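Local structure of ADP-ribosylglycohydrolase (Thermus thermophilus, 2YZV) at residues A182-L187 with G264-L269. The protein belongs to the ADP-ribosylglycohydrolase family of all-helical proteins and binds two magnesium ions. Numbering follows the deposited sequence.
Sequences APKEAL and GAYYGL
Tyr266 sets the CE1 side and the phenol end of its ring beside the turn that opens helix 184-189, overlapping the backbone from Ala182 to Lys184 and the CB of Lys184. Its CG stands anti to the backbone N (chi1 -177°), which carries the ring outward from helix 252-267 to the neighbouring helix start. The ring atom CE1 comes within 3.5 Å of the backbone N of Lys184, while the carbonyl O of Ala182 meets the ring at its edge, 3.6 Å from the same CE1. Farther back, Leu187 CD1 lies 3.9 Å from Tyr266 CD1, so that one aromatic side chain touches residues one helical turn apart.

Lys184 crosses Tyr266 at about a right angle, its CB 3.6 Å from the phenol OH. The chain runs extended from the backbone (chi1 180°) and bends at chi3 (-70°), bringing NZ to the phenol end of Tyr267. A water accepts a hydrogen bond from Lys184 NZ at 2.6 Å and is also bonded to Tyr267 OH at 2.8 Å. The ammonium is held from outside as well, by the carbonyl O of Phe232 and a cation-pi contact with that residue's ring, which also packs edge-to-face with Tyr266.

Pro183 occupies the N-cap of helix 184-189, and its carbonyl O accepts the N-H of Leu187 at 3.1 Å. At the other helix end, Gly268 leaves with positive phi after the tyrosine pair, in which an edge of Tyr266 meets a face of Tyr267, Tyr266 CD2 standing 3.5 Å above the plane over the ring centre. The contact thus joins a helix start to a helix end at the surface: Tyr266 packs on backbone polar atoms as well as on Leu187 and Lys184 carbons, and toward Tyr267 the lysine's partners would be expected to favour its charged form.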
ATOM      1  N   ALA A 182      -8.516 -13.515   8.641  1.00 13.55           N
ATOM      2  CA  ALA A 182      -7.941 -14.700   8.016  1.00 13.46           C
ATOM      3  C   ALA A 182      -6.522 -14.926   8.538  1.00 13.69           C
ATOM      4  O   ALA A 182      -5.767 -13.975   8.750  1.00 15.03           O
ATOM      5  CB  ALA A 182      -7.924 -14.541   6.498  1.00 14.89           C
ATOM      6  N   PRO A 183      -6.143 -16.194   8.757  1.00 14.14           N
ATOM      7  CA  PRO A 183      -4.806 -16.519   9.259  1.00 14.37           C
ATOM      8  C   PRO A 183      -3.708 -16.327   8.214  1.00 13.15           C
ATOM      9  O   PRO A 183      -3.972 -16.369   7.009  1.00 12.15           O
ATOM     10  CB  PRO A 183      -4.954 -17.974   9.698  1.00 15.18           C
ATOM     11  CG  PRO A 183      -5.908 -18.518   8.694  1.00 12.78           C
ATOM     12  CD  PRO A 183      -6.953 -17.413   8.587  1.00 13.89           C
ATOM     13  N   LYS A 184      -2.485 -16.108   8.689  1.00 14.58           N
ATOM     14  CA  LYS A 184      -1.345 -15.893   7.803  1.00 14.24           C
ATOM     15  C   LYS A 184      -1.224 -16.977   6.738  1.00 15.15           C
ATOM     16  O   LYS A 184      -0.956 -16.680   5.574  1.00 13.56           O
ATOM     17  CB  LYS A 184      -0.044 -15.815   8.614  1.00 15.52           C
ATOM     18  CG  LYS A 184       1.196 -15.597   7.751  1.00 15.42           C
ATOM     19  CD  LYS A 184       2.465 -15.400   8.579  1.00 19.06           C
ATOM     20  CE  LYS A 184       2.466 -14.069   9.309  1.00 21.40           C
ATOM     21  NZ  LYS A 184       3.793 -13.808   9.942  1.00 21.86           N
ATOM     22  N   GLU A 185      -1.429 -18.233   7.125  1.00 14.59           N
ATOM     23  CA  GLU A 185      -1.325 -19.334   6.176  1.00 15.48           C
ATOM     24  C   GLU A 185      -2.312 -19.197   5.016  1.00 13.15           C
ATOM     25  O   GLU A 185      -1.972 -19.479   3.868  1.00 14.51           O
ATOM     26  CB  GLU A 185      -1.543 -20.676   6.887  1.00 17.91           C
ATOM     27  CG  GLU A 185      -2.821 -20.734   7.706  1.00 20.70           C
ATOM     28  CD  GLU A 185      -2.611 -20.396   9.178  1.00 23.74           C
ATOM     29  OE1 GLU A 185      -1.746 -19.549   9.500  1.00 24.01           O
ATOM     30  OE2 GLU A 185      -3.331 -20.976  10.022  1.00 25.93           O
ATOM     31  N   ALA A 186      -3.532 -18.764   5.315  1.00 12.48           N
ATOM     32  CA  ALA A 186      -4.553 -18.594   4.286  1.00 11.55           C
ATOM     33  C   ALA A 186      -4.188 -17.440   3.356  1.00 12.11           C
ATOM     34  O   ALA A 186      -4.360 -17.532   2.138  1.00 12.02           O
ATOM     35  CB  ALA A 186      -5.908 -18.332   4.935  1.00 13.10           C
ATOM     36  N   LEU A 187      -3.687 -16.356   3.938  1.00 11.79           N
ATOM     37  CA  LEU A 187      -3.293 -15.189   3.151  1.00 11.49           C
ATOM     38  C   LEU A 187      -2.184 -15.548   2.171  1.00 10.76           C
ATOM     39  O   LEU A 187      -2.262 -15.225   0.984  1.00 11.02           O
ATOM     40  CB  LEU A 187      -2.832 -14.063   4.083  1.00 11.44           C
ATOM     41  CG  LEU A 187      -3.951 -13.541   4.995  1.00 11.98           C
ATOM     42  CD1 LEU A 187      -3.378 -12.641   6.082  1.00 12.01           C
ATOM     43  CD2 LEU A 187      -4.985 -12.789   4.151  1.00 12.33           C
ATOM     44  N   GLY A 264      -0.439  -4.429   8.981  1.00 10.11           N
ATOM     45  CA  GLY A 264      -1.239  -3.583   9.854  1.00 11.31           C
ATOM     46  C   GLY A 264      -2.630  -4.165  10.034  1.00 10.76           C
ATOM     47  O   GLY A 264      -3.185  -4.172  11.137  1.00 13.04           O
ATOM     48  N   ALA A 265      -3.205  -4.657   8.941  1.00 11.24           N
ATOM     49  CA  ALA A 265      -4.536  -5.258   8.995  1.00 10.37           C
ATOM     50  C   ALA A 265      -4.495  -6.583   9.752  1.00 12.35           C
ATOM     51  O   ALA A 265      -5.445  -6.944  10.458  1.00 11.68           O
ATOM     52  CB  ALA A 265      -5.058  -5.494   7.580  1.00 11.00           C
ATOM     53  N   TYR A 266      -3.390  -7.306   9.605  1.00 11.14           N
ATOM     54  CA  TYR A 266      -3.222  -8.605  10.247  1.00 12.81           C
ATOM     55  C   TYR A 266      -2.937  -8.531  11.747  1.00 14.32           C
ATOM     56  O   TYR A 266      -3.598  -9.206  12.544  1.00 14.87           O
ATOM     57  CB  TYR A 266      -2.094  -9.380   9.561  1.00 12.61           C
ATOM     58  CG  TYR A 266      -1.899 -10.773  10.108  1.00 13.09           C
ATOM     59  CD1 TYR A 266      -2.821 -11.781   9.834  1.00 15.62           C
ATOM     60  CD2 TYR A 266      -0.806 -11.078  10.915  1.00 14.44           C
ATOM     61  CE1 TYR A 266      -2.661 -13.063  10.352  1.00 17.92           C
ATOM     62  CE2 TYR A 266      -0.634 -12.361  11.441  1.00 17.58           C
ATOM     63  CZ  TYR A 266      -1.569 -13.345  11.153  1.00 19.35           C
ATOM     64  OH  TYR A 266      -1.414 -14.610  11.670  1.00 22.84           O
ATOM     65  N   TYR A 267      -1.955  -7.716  12.127  1.00 13.69           N
ATOM     66  CA  TYR A 267      -1.558  -7.576  13.530  1.00 13.67           C
ATOM     67  C   TYR A 267      -2.341  -6.514  14.300  1.00 14.83           C
ATOM     68  O   TYR A 267      -2.460  -6.592  15.529  1.00 15.55           O
ATOM     69  CB  TYR A 267      -0.066  -7.250  13.625  1.00 14.51           C
ATOM     70  CG  TYR A 267       0.863  -8.320  13.097  1.00 14.44           C
ATOM     71  CD1 TYR A 267       0.979  -9.557  13.739  1.00 16.17           C
ATOM     72  CD2 TYR A 267       1.664  -8.080  11.982  1.00 14.70           C
ATOM     73  CE1 TYR A 267       1.877 -10.521  13.285  1.00 17.53           C
ATOM     74  CE2 TYR A 267       2.563  -9.036  11.520  1.00 15.34           C
ATOM     75  CZ  TYR A 267       2.668 -10.251  12.176  1.00 17.32           C
ATOM     76  OH  TYR A 267       3.583 -11.178  11.735  1.00 18.33           O
ATOM     77  N   GLY A 268      -2.852  -5.516  13.588  1.00 12.86           N
ATOM     78  CA  GLY A 268      -3.617  -4.458  14.229  1.00 13.72           C
ATOM     79  C   GLY A 268      -2.775  -3.295  14.725  1.00 13.40           C
ATOM     80  O   GLY A 268      -1.578  -3.439  14.968  1.00 14.75           O
ATOM     81  N   LEU A 269      -3.413  -2.138  14.882  1.00 14.60           N
ATOM     82  CA  LEU A 269      -2.739  -0.927  15.340  1.00 14.24           C
ATOM     83  C   LEU A 269      -1.988  -1.118  16.657  1.00 15.87           C
ATOM     84  O   LEU A 269      -0.880  -0.611  16.826  1.00 15.08           O
ATOM     85  CB  LEU A 269      -3.754   0.210  15.508  1.00 15.75           C
ATOM     86  CG  LEU A 269      -3.157   1.573  15.867  1.00 16.57           C
ATOM     87  CD1 LEU A 269      -2.389   2.128  14.672  1.00 18.26           C
ATOM     88  CD2 LEU A 269      -4.262   2.530  16.273  1.00 17.04           C
TER
HETATM   89  O   HOH W   1       3.291 -13.848  12.520  1.00 28.96           O